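Local coordinates for putative glycosyltransferase (Mannosyltransferase) involved in glycosylating the PBCV-1 major capsid protein (Paramecium bursaria Chlorella virus 1, PDB 2P6W) that probably transfers a sugar from a nucleotide-sugar donor while glycosylating the viral major capsid protein, this chain being its manganese-binding N-terminal domain, at residues V194-C197 and E203-E206; D82-P87 and D205-M210; D173-N178 and K182-H187; E30-I35 and K92-F97. All blocks are in the same frame, centred on the assembly; numbering follows the deposited sequence.

Interaction 1: residues V194-C197 and E203-E206; sequences VHMC and ERDE. With MN (manganese (II) ion), chain B.
R204 reaches from helix 201-210 to the backbone of M196 and offers the side of its guanidinium, NE and NH2, to one carbonyl oxygen. R204 NE and R204 NH2 lie 3.0 and 2.9 Å from M196 O. Both bonds are bent, 139° at the hydrogen, as expected when neighbouring N-H groups share an acceptor. NE sits in the carbonyl plane and NH2 is tilted from it. The close-packed part lies behind this clasp: the buried thioether of M196 bends at chi3 (-65°), laying SD and CE against the straight alkyl run of the arginine, with M196 CE 4.1 Å from R204 CG. M196 also centres an inverse gamma turn just after strand 193-195, closed by a weak bond from C197 N to H195 O. Toward the sugar-nucleotide site the contact is looser. There C197 is partly exposed, its CB lying over one face of the H195 ring, toward the rim, and R204 NH2 also bonds a citrate probably from the crystallisation liquor. H195 NE2 binds manganese at 2.3 Å, sharing the metal with D80 and D82. C197 and R204 contact UDP in nucleotide-bound forms of this protein. The pair of hydrogen bonds to M196 O should fix the rotation of the guanidinium, whose NH1 makes a long, weak ion pair with D82. This would place positive charge near the manganese, consistent with UDP binding.

Interaction 2: residues D82-P87 and D205-M210; sequences DVYVNP and DEHMEM. With MN (manganese (II) ion), chain B.
Y84 meets M208 through a Met-aromatic contact that pins the last helix of this N-terminal domain, 201-210, to the short strand following the DxD metal motif of the GT-A-type fold. The thioether runs past the tyrosine in the opposite sense to the ring. M208 SD stands 4.0 Å from the ring centroid of Y84, 32° off the normal, and therefore obliquely above it, while CE lies over the same ring. Bends at chi2 and chi3 fold M208 into this pose, since its CB does not itself point at the strand. Y84 comes to meet it with CG between backbone N and carbonyl carbon (chi1 64°), which throws the ring out toward the helix. H207 approaches the outer end of the tyrosine differently. The two rings meet rim to rim, neither over the other's face, with planes at 50° and centroids 5.6 Å apart; the imidazole is probably turned over in the model, so no bond is assigned to its atoms. M196 packs on both H207 and M208, and L28 of helix 20-36 touches M208. Strand 83-85 pairs antiparallel with 193-195, Y84 bonding V194 through the backbone. One end of the segment thus carries a metal ligand and its middle the helix contact: the D82 carboxylate leads off to the metal, D82 OD2 binding manganese at 2.1 Å.

Interaction 3: residues D173-N178 and K182-H187; sequences DPYTLN and KAYPEH
Y175, Y184 and H187 all set CG opposite the carbonyl carbon, beside the backbone N (chi1 -48° in Y175), and with CG in this position each ring projects into the gap between the two loops, where the three meet. Y175 is central. Its edge is directed at the face of Y184 in a T-shaped pair, planes at 80° and centroids 5.3 Å apart, with Y175 CE1 3.6 Å from Y184 CE1. Against H187 it makes an offset stack instead, planes only 14° apart and centroids at 4.5 Å; the two side chains point the same way, and Y175 CB adds a CH-pi contact over the imidazole. P174 CD lies over the other face of Y175, leaving that ring between proline and histidine. The proline also meets Y184, with P174 CG 3.6 Å from Y184 CE2, while the Y184 hydroxyl is bonded to A113 O. At the backbone end of the stacked pair one water donates to Y175 O at 2.7 Å and to H187 O at 2.8 Å. N178, in the same segment, bonds the metal ligand H195 through OD1. The whole is an aromatic cluster joining the loops before and after strand 179-180, on the flank of the manganese site.

Interaction 4: residues E30-I35 and K92-F97; sequences EEYCSI and KPITSF
Y32 and K92 supply the one polar bond between helix 20-36 and the loop at 92-97. The phenol donates to the lysine's backbone carbonyl, with Y32 OH 2.7 Å from K92 O, in the carbonyl plane and on a lone pair. Y32 has CG anti to its backbone N (chi1 -178°), which carries the long ring off the helix and presents its hydroxyl end to the loop. I94 N is also near that hydroxyl, but at a poor angle; it bonds Y38 OH instead. The apolar part is small: I94 CG1 approaches the ring edge in plane, 4.0 Å from Y32 CE2, so that the tyrosine touches the loop with its rim, K92 O and I94 CG1 both lying near the ring plane. Separately, I94 CG1 also lies 3.5 Å from Y32 OH. Within each segment a serine hydroxyl donates to the carbonyl three residues back. In the loop, P93 O accepts from S96 OG at 2.6 Å and from S96 N at 3.0 Å, closing a turn round I94 and T95. On the helix, S34 OG donates to E31 O, and E31 forms a salt bridge with K90. Y32 and I94 both also pack on I10 of strand 8-13, and C33 rests on F40 of strand 39-43, so that the helix and the loop meet beside this edge of the main sheet.

Interactions 1 and 2 fasten the same helix, 201-210, to the turn just after strand 193-195 and to its neighbour in the three-stranded sheet, strand 83-85, and each carries a ligand of the one manganese ion. Interaction 1 is polar and partly buried, beside residues that bind UDP, whereas interaction 2 is buried and rests on sulfur and rings. Interaction 3 is an aromatic, partly buried loop contact, joined to interaction 1 by the N178–H195 bond. Interaction 4 lies away from the annotated sites and has one hydrogen bond, from a tyrosine hydroxyl, and a small apolar edge contact. It nevertheless connects with its neighbours: Y32 packs on V85 of interaction 2, and F97 on T176 and L177 of interaction 3.

Interaction 1: residues V194-C197 and E203-E206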
# COMPACT_ATOMS: atom_id res chain seq x y z
N VAL A 194 -9.46 -3.94 -1.32
CA VAL A 194 -9.50 -5.39 -1.28
C VAL A 194 -8.13 -5.90 -1.73
O VAL A 194 -7.61 -5.49 -2.76
CB VAL A 194 -10.61 -5.94 -2.20
CG1 VAL A 194 -10.59 -7.47 -2.19
CG2 VAL A 194 -11.98 -5.41 -1.78
N HIS A 195 -7.53 -6.80 -0.96
CA HIS A 195 -6.13 -7.15 -1.18
C HIS A 195 -6.00 -8.62 -1.60
O HIS A 195 -6.29 -9.51 -0.82
CB HIS A 195 -5.33 -6.82 0.08
CG HIS A 195 -3.86 -7.10 -0.03
ND1 HIS A 195 -3.00 -6.92 1.04
CD2 HIS A 195 -3.10 -7.52 -1.07
CE1 HIS A 195 -1.77 -7.23 0.66
NE2 HIS A 195 -1.80 -7.60 -0.61
N MET A 196 -5.63 -8.86 -2.85
CA MET A 196 -5.44 -10.23 -3.34
C MET A 196 -4.08 -10.79 -2.93
O MET A 196 -3.24 -11.13 -3.77
CB MET A 196 -5.61 -10.27 -4.87
CG MET A 196 -6.97 -9.77 -5.38
SD MET A 196 -7.02 -9.79 -7.20
CE MET A 196 -5.77 -8.56 -7.58
N CYS A 197 -3.88 -10.92 -1.63
CA CYS A 197 -2.57 -11.24 -1.07
C CYS A 197 -2.23 -12.72 -1.21
O CYS A 197 -3.07 -13.58 -0.97
CB CYS A 197 -2.58 -10.84 0.40
SG CYS A 197 -1.00 -10.91 1.22
N GLU A 203 -4.49 -16.48 -10.95
CA GLU A 203 -5.57 -16.47 -9.95
C GLU A 203 -6.11 -15.05 -9.79
O GLU A 203 -7.31 -14.82 -9.72
CB GLU A 203 -5.06 -17.03 -8.62
CG GLU A 203 -4.86 -18.56 -8.69
CD GLU A 203 -3.87 -19.11 -7.67
OE1 GLU A 203 -3.57 -18.41 -6.66
OE2 GLU A 203 -3.42 -20.26 -7.88
N ARG A 204 -5.18 -14.10 -9.74
CA ARG A 204 -5.55 -12.68 -9.72
C ARG A 204 -6.27 -12.18 -10.98
O ARG A 204 -7.21 -11.37 -10.88
CB ARG A 204 -4.28 -11.86 -9.46
CG ARG A 204 -3.76 -12.06 -8.05
CD ARG A 204 -2.39 -11.44 -7.84
NE ARG A 204 -1.99 -11.47 -6.44
CZ ARG A 204 -0.75 -11.20 -6.01
NH1 ARG A 204 0.21 -10.86 -6.88
NH2 ARG A 204 -0.47 -11.24 -4.72
N ASP A 205 -5.81 -12.61 -12.16
CA ASP A 205 -6.50 -12.29 -13.41
C ASP A 205 -7.94 -12.78 -13.31
O ASP A 205 -8.87 -12.06 -13.65
CB ASP A 205 -5.84 -12.99 -14.60
CG ASP A 205 -4.50 -12.39 -15.01
OD1 ASP A 205 -4.06 -11.37 -14.43
OD2 ASP A 205 -3.89 -12.96 -15.95
N GLU A 206 -8.10 -14.02 -12.85
CA GLU A 206 -9.42 -14.63 -12.76
C GLU A 206 -10.31 -13.88 -11.75
O GLU A 206 -11.50 -13.66 -12.02
CB GLU A 206 -9.30 -16.12 -12.42
CG GLU A 206 -10.62 -16.89 -12.53
CD GLU A 206 -10.42 -18.37 -12.85
OE1 GLU A 206 -9.48 -18.99 -12.30
OE2 GLU A 206 -11.24 -18.91 -13.64
MN MN B . 0.12 -7.70 -1.90

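Interaction 2: residues D82-P87 and D205-M210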
# COMPACT_ATOMS: atom_id res chain seq x y z
N ASP A 82 -1.67 -5.63 -6.37
CA ASP A 82 -2.67 -6.68 -6.16
C ASP A 82 -3.79 -6.20 -5.20
O ASP A 82 -4.56 -7.00 -4.67
CB ASP A 82 -2.00 -7.95 -5.70
CG ASP A 82 -0.90 -7.70 -4.68
OD1 ASP A 82 0.29 -7.62 -5.07
OD2 ASP A 82 -1.21 -7.58 -3.48
N VAL A 83 -3.89 -4.88 -5.01
CA VAL A 83 -4.97 -4.29 -4.23
C VAL A 83 -5.90 -3.53 -5.18
O VAL A 83 -5.43 -2.87 -6.10
CB VAL A 83 -4.42 -3.33 -3.13
CG1 VAL A 83 -5.56 -2.56 -2.49
CG2 VAL A 83 -3.64 -4.10 -2.07
N TYR A 84 -7.21 -3.61 -4.98
CA TYR A 84 -8.09 -2.79 -5.81
C TYR A 84 -9.16 -2.09 -4.98
O TYR A 84 -9.31 -2.36 -3.79
CB TYR A 84 -8.73 -3.61 -6.92
CG TYR A 84 -9.66 -4.70 -6.44
CD1 TYR A 84 -11.03 -4.48 -6.32
CD2 TYR A 84 -9.16 -5.97 -6.13
CE1 TYR A 84 -11.88 -5.49 -5.89
CE2 TYR A 84 -10.00 -6.99 -5.70
CZ TYR A 84 -11.37 -6.75 -5.57
OH TYR A 84 -12.20 -7.76 -5.16
N VAL A 85 -9.86 -1.17 -5.62
CA VAL A 85 -10.94 -0.47 -4.96
C VAL A 85 -12.22 -1.25 -5.20
O VAL A 85 -12.60 -1.52 -6.34
CB VAL A 85 -11.06 0.97 -5.51
CG1 VAL A 85 -12.30 1.64 -4.96
CG2 VAL A 85 -9.80 1.80 -5.16
N ASN A 86 -12.89 -1.64 -4.11
CA ASN A 86 -14.19 -2.31 -4.18
C ASN A 86 -15.23 -1.43 -4.91
O ASN A 86 -15.57 -0.36 -4.41
CB ASN A 86 -14.67 -2.60 -2.76
CG ASN A 86 -16.06 -3.22 -2.70
OD1 ASN A 86 -16.62 -3.64 -3.72
ND2 ASN A 86 -16.63 -3.27 -1.50
N PRO A 87 -15.72 -1.87 -6.09
CA PRO A 87 -16.67 -1.03 -6.83
C PRO A 87 -17.87 -0.57 -6.01
O PRO A 87 -18.36 0.56 -6.20
CB PRO A 87 -17.11 -1.93 -7.99
CG PRO A 87 -15.98 -2.88 -8.19
CD PRO A 87 -15.40 -3.12 -6.81
N ASP A 205 -5.81 -12.61 -12.16
CA ASP A 205 -6.50 -12.29 -13.41
C ASP A 205 -7.94 -12.78 -13.31
O ASP A 205 -8.87 -12.06 -13.65
CB ASP A 205 -5.84 -12.99 -14.60
CG ASP A 205 -4.50 -12.39 -15.01
OD1 ASP A 205 -4.06 -11.37 -14.43
OD2 ASP A 205 -3.89 -12.96 -15.95
N GLU A 206 -8.10 -14.02 -12.85
CA GLU A 206 -9.42 -14.63 -12.76
C GLU A 206 -10.31 -13.88 -11.75
O GLU A 206 -11.50 -13.66 -12.02
CB GLU A 206 -9.30 -16.12 -12.42
CG GLU A 206 -10.62 -16.89 -12.53
CD GLU A 206 -10.42 -18.37 -12.85
OE1 GLU A 206 -9.48 -18.99 -12.30
OE2 GLU A 206 -11.24 -18.91 -13.64
N HIS A 207 -9.74 -13.48 -10.62
CA HIS A 207 -10.48 -12.70 -9.63
C HIS A 207 -10.93 -11.38 -10.25
O HIS A 207 -12.10 -11.00 -10.14
CB HIS A 207 -9.64 -12.41 -8.39
CG HIS A 207 -10.41 -11.82 -7.25
ND1 HIS A 207 -10.56 -10.46 -7.07
CD2 HIS A 207 -11.07 -12.41 -6.22
CE1 HIS A 207 -11.27 -10.23 -5.98
NE2 HIS A 207 -11.61 -11.40 -5.46
N MET A 208 -10.00 -10.68 -10.89
CA MET A 208 -10.32 -9.37 -11.43
C MET A 208 -11.40 -9.40 -12.51
O MET A 208 -12.18 -8.46 -12.62
CB MET A 208 -9.06 -8.63 -11.88
CG MET A 208 -8.13 -8.26 -10.71
SD MET A 208 -8.96 -7.38 -9.37
CE MET A 208 -9.53 -5.89 -10.21
N GLU A 209 -11.46 -10.49 -13.26
CA GLU A 209 -12.52 -10.67 -14.27
C GLU A 209 -13.91 -10.68 -13.65
O GLU A 209 -14.89 -10.26 -14.29
CB GLU A 209 -12.29 -11.96 -15.05
CG GLU A 209 -11.21 -11.86 -16.11
CD GLU A 209 -10.89 -13.20 -16.76
OE1 GLU A 209 -11.82 -14.03 -16.88
OE2 GLU A 209 -9.71 -13.42 -17.14
N MET A 210 -14.01 -11.15 -12.41
CA MET A 210 -15.28 -11.22 -11.71
C MET A 210 -15.64 -9.89 -11.05
O MET A 210 -16.80 -9.66 -10.70
CB MET A 210 -15.30 -12.37 -10.71
CG MET A 210 -15.39 -13.74 -11.38
SD MET A 210 -15.32 -15.10 -10.21
CE MET A 210 -13.56 -15.21 -9.91
MN MN B . 0.12 -7.70 -1.90

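Interaction 3: residues D173-N178 and K182-H187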
# COMPACT_ATOMS: atom_id res chain seq x y z
N ASP A 173 -7.33 -2.39 12.57
CA ASP A 173 -8.02 -3.53 11.96
C ASP A 173 -7.98 -3.35 10.45
O ASP A 173 -8.04 -2.22 9.96
CB ASP A 173 -9.47 -3.59 12.41
CG ASP A 173 -9.63 -4.06 13.86
OD1 ASP A 173 -8.72 -4.72 14.41
OD2 ASP A 173 -10.69 -3.75 14.45
N PRO A 174 -7.86 -4.46 9.71
CA PRO A 174 -7.75 -4.38 8.26
C PRO A 174 -9.04 -4.55 7.45
O PRO A 174 -8.98 -4.58 6.21
CB PRO A 174 -6.83 -5.57 7.96
CG PRO A 174 -7.33 -6.62 8.93
CD PRO A 174 -7.64 -5.84 10.20
N TYR A 175 -10.18 -4.67 8.12
CA TYR A 175 -11.39 -5.19 7.47
C TYR A 175 -11.89 -4.36 6.31
O TYR A 175 -12.48 -4.92 5.38
CB TYR A 175 -12.52 -5.44 8.47
CG TYR A 175 -12.05 -6.20 9.68
CD1 TYR A 175 -11.31 -7.39 9.54
CD2 TYR A 175 -12.28 -5.71 10.97
CE1 TYR A 175 -10.85 -8.08 10.66
CE2 TYR A 175 -11.83 -6.39 12.09
CZ TYR A 175 -11.12 -7.58 11.93
OH TYR A 175 -10.65 -8.26 13.05
N THR A 176 -11.66 -3.05 6.36
CA THR A 176 -12.09 -2.19 5.26
C THR A 176 -10.93 -1.66 4.42
O THR A 176 -11.14 -1.39 3.22
CB THR A 176 -12.90 -0.98 5.75
OG1 THR A 176 -12.11 -0.22 6.67
CG2 THR A 176 -14.20 -1.44 6.42
N LEU A 177 -9.75 -1.49 5.02
CA LEU A 177 -8.64 -0.82 4.31
C LEU A 177 -7.49 -1.73 3.84
O LEU A 177 -6.64 -1.29 3.07
CB LEU A 177 -8.11 0.37 5.10
CG LEU A 177 -9.14 1.51 5.23
CD1 LEU A 177 -8.74 2.47 6.32
CD2 LEU A 177 -9.35 2.27 3.91
N ASN A 178 -7.45 -2.96 4.31
CA ASN A 178 -6.47 -3.92 3.78
C ASN A 178 -7.14 -5.29 3.87
O ASN A 178 -6.71 -6.18 4.60
CB ASN A 178 -5.15 -3.86 4.56
CG ASN A 178 -4.03 -4.63 3.87
OD1 ASN A 178 -4.25 -5.38 2.91
ND2 ASN A 178 -2.79 -4.42 4.35
N LYS A 182 -8.64 -13.90 0.90
CA LYS A 182 -8.79 -15.25 1.44
C LYS A 182 -9.04 -15.30 2.95
O LYS A 182 -9.68 -16.23 3.45
CB LYS A 182 -7.58 -16.12 1.05
CG LYS A 182 -7.68 -16.60 -0.41
CD LYS A 182 -6.46 -17.39 -0.82
CE LYS A 182 -6.71 -18.13 -2.13
NZ LYS A 182 -5.61 -19.10 -2.44
N ALA A 183 -8.53 -14.29 3.65
CA ALA A 183 -8.57 -14.25 5.11
C ALA A 183 -9.86 -13.67 5.69
O ALA A 183 -10.33 -14.10 6.76
CB ALA A 183 -7.39 -13.45 5.62
N TYR A 184 -10.41 -12.66 4.99
CA TYR A 184 -11.62 -11.97 5.44
C TYR A 184 -12.71 -11.95 4.36
O TYR A 184 -13.21 -10.89 4.01
CB TYR A 184 -11.27 -10.53 5.87
CG TYR A 184 -10.10 -10.42 6.82
CD1 TYR A 184 -10.18 -10.88 8.14
CD2 TYR A 184 -8.89 -9.85 6.39
CE1 TYR A 184 -9.08 -10.78 9.01
CE2 TYR A 184 -7.80 -9.72 7.25
CZ TYR A 184 -7.90 -10.19 8.56
OH TYR A 184 -6.80 -10.07 9.37
N PRO A 185 -13.10 -13.14 3.84
CA PRO A 185 -14.05 -13.21 2.72
C PRO A 185 -15.36 -12.50 3.03
O PRO A 185 -15.98 -11.93 2.12
CB PRO A 185 -14.32 -14.72 2.56
CG PRO A 185 -13.83 -15.34 3.85
CD PRO A 185 -12.69 -14.48 4.29
N GLU A 186 -15.77 -12.55 4.30
CA GLU A 186 -17.03 -11.98 4.78
C GLU A 186 -17.05 -10.44 4.78
O GLU A 186 -18.12 -9.83 4.85
CB GLU A 186 -17.36 -12.51 6.19
CG GLU A 186 -16.50 -11.94 7.35
CD GLU A 186 -15.16 -12.66 7.60
OE1 GLU A 186 -14.70 -13.40 6.71
OE2 GLU A 186 -14.55 -12.46 8.69
N HIS A 187 -15.86 -9.84 4.73
CA HIS A 187 -15.73 -8.39 4.81
C HIS A 187 -15.51 -7.76 3.44
O HIS A 187 -15.62 -6.54 3.30
CB HIS A 187 -14.56 -7.98 5.73
CG HIS A 187 -14.77 -8.30 7.18
ND1 HIS A 187 -15.48 -7.47 8.03
CD2 HIS A 187 -14.34 -9.33 7.94
CE1 HIS A 187 -15.48 -7.99 9.24
NE2 HIS A 187 -14.79 -9.11 9.22
O HOH W 1 -15.17 -4.48 5.09

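Interaction 4: residues E30-I35 and K92-F97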
# COMPACT_ATOMS: atom_id res chain seq x y z
N GLU A 30 -7.04 4.48 -10.33
CA GLU A 30 -7.04 5.76 -11.04
C GLU A 30 -8.46 6.37 -11.04
O GLU A 30 -8.65 7.57 -10.77
CB GLU A 30 -6.50 5.59 -12.47
CG GLU A 30 -6.26 6.93 -13.17
CD GLU A 30 -5.20 6.88 -14.28
OE1 GLU A 30 -4.84 5.78 -14.75
OE2 GLU A 30 -4.73 7.98 -14.67
N GLU A 31 -9.45 5.51 -11.30
CA GLU A 31 -10.83 5.98 -11.33
C GLU A 31 -11.19 6.52 -9.96
O GLU A 31 -11.78 7.60 -9.83
CB GLU A 31 -11.80 4.84 -11.67
CG GLU A 31 -13.25 5.32 -11.67
CD GLU A 31 -14.26 4.20 -11.60
OE1 GLU A 31 -13.87 3.02 -11.39
OE2 GLU A 31 -15.47 4.52 -11.75
N TYR A 32 -10.84 5.74 -8.94
CA TYR A 32 -11.16 6.15 -7.57
C TYR A 32 -10.55 7.53 -7.24
O TYR A 32 -11.22 8.40 -6.66
CB TYR A 32 -10.68 5.07 -6.60
CG TYR A 32 -11.01 5.39 -5.16
CD1 TYR A 32 -12.33 5.31 -4.68
CD2 TYR A 32 -10.00 5.77 -4.26
CE1 TYR A 32 -12.64 5.62 -3.35
CE2 TYR A 32 -10.29 6.08 -2.95
CZ TYR A 32 -11.61 6.01 -2.49
OH TYR A 32 -11.90 6.33 -1.18
N CYS A 33 -9.30 7.74 -7.62
CA CYS A 33 -8.66 9.03 -7.40
C CYS A 33 -9.41 10.17 -8.10
O CYS A 33 -9.59 11.24 -7.51
CB CYS A 33 -7.21 8.99 -7.86
SG CYS A 33 -6.19 7.97 -6.76
N SER A 34 -9.86 9.92 -9.33
CA SER A 34 -10.58 10.94 -10.09
C SER A 34 -11.90 11.33 -9.39
O SER A 34 -12.29 12.50 -9.40
CB SER A 34 -10.84 10.46 -11.52
OG SER A 34 -11.92 9.52 -11.57
N ILE A 35 -12.56 10.35 -8.78
CA ILE A 35 -13.83 10.60 -8.10
C ILE A 35 -13.69 11.56 -6.90
O ILE A 35 -14.56 12.43 -6.68
CB ILE A 35 -14.54 9.28 -7.70
CG1 ILE A 35 -14.98 8.52 -8.96
CG2 ILE A 35 -15.77 9.54 -6.79
CD1 ILE A 35 -15.41 7.08 -8.73
N LYS A 92 -17.13 6.39 -1.96
CA LYS A 92 -16.89 6.80 -0.57
C LYS A 92 -15.44 7.19 -0.37
O LYS A 92 -14.54 6.42 -0.75
CB LYS A 92 -17.28 5.68 0.39
CG LYS A 92 -18.77 5.34 0.39
CD LYS A 92 -19.02 4.13 1.25
CE LYS A 92 -20.50 3.77 1.33
NZ LYS A 92 -20.69 2.49 2.09
N PRO A 93 -15.19 8.36 0.25
CA PRO A 93 -13.82 8.84 0.40
C PRO A 93 -13.07 8.07 1.47
O PRO A 93 -13.70 7.46 2.35
CB PRO A 93 -13.99 10.29 0.82
CG PRO A 93 -15.28 10.29 1.60
CD PRO A 93 -16.16 9.29 0.86
N ILE A 94 -11.75 8.13 1.41
CA ILE A 94 -10.90 7.39 2.34
C ILE A 94 -11.20 7.78 3.78
O ILE A 94 -11.15 6.95 4.68
CB ILE A 94 -9.41 7.66 2.02
CG1 ILE A 94 -8.99 6.91 0.74
CG2 ILE A 94 -8.53 7.31 3.22
CD1 ILE A 94 -7.65 7.38 0.16
N THR A 95 -11.52 9.06 3.96
CA THR A 95 -11.77 9.64 5.27
C THR A 95 -13.09 9.16 5.89
O THR A 95 -13.33 9.40 7.08
CB THR A 95 -11.67 11.17 5.20
OG1 THR A 95 -12.42 11.64 4.07
CG2 THR A 95 -10.20 11.59 5.03
N SER A 96 -13.93 8.48 5.11
CA SER A 96 -15.11 7.84 5.69
C SER A 96 -14.75 6.55 6.42
O SER A 96 -15.56 6.02 7.19
CB SER A 96 -16.20 7.57 4.63
OG SER A 96 -15.74 6.64 3.67
N PHE A 97 -13.53 6.04 6.17
CA PHE A 97 -13.08 4.74 6.69
C PHE A 97 -11.98 4.87 7.74
O PHE A 97 -11.75 3.94 8.52
CB PHE A 97 -12.55 3.87 5.54
CG PHE A 97 -13.62 3.43 4.58
CD1 PHE A 97 -14.39 2.29 4.82
CD2 PHE A 97 -13.87 4.17 3.44
CE1 PHE A 97 -15.39 1.90 3.94
CE2 PHE A 97 -14.86 3.79 2.53
CZ PHE A 97 -15.62 2.65 2.78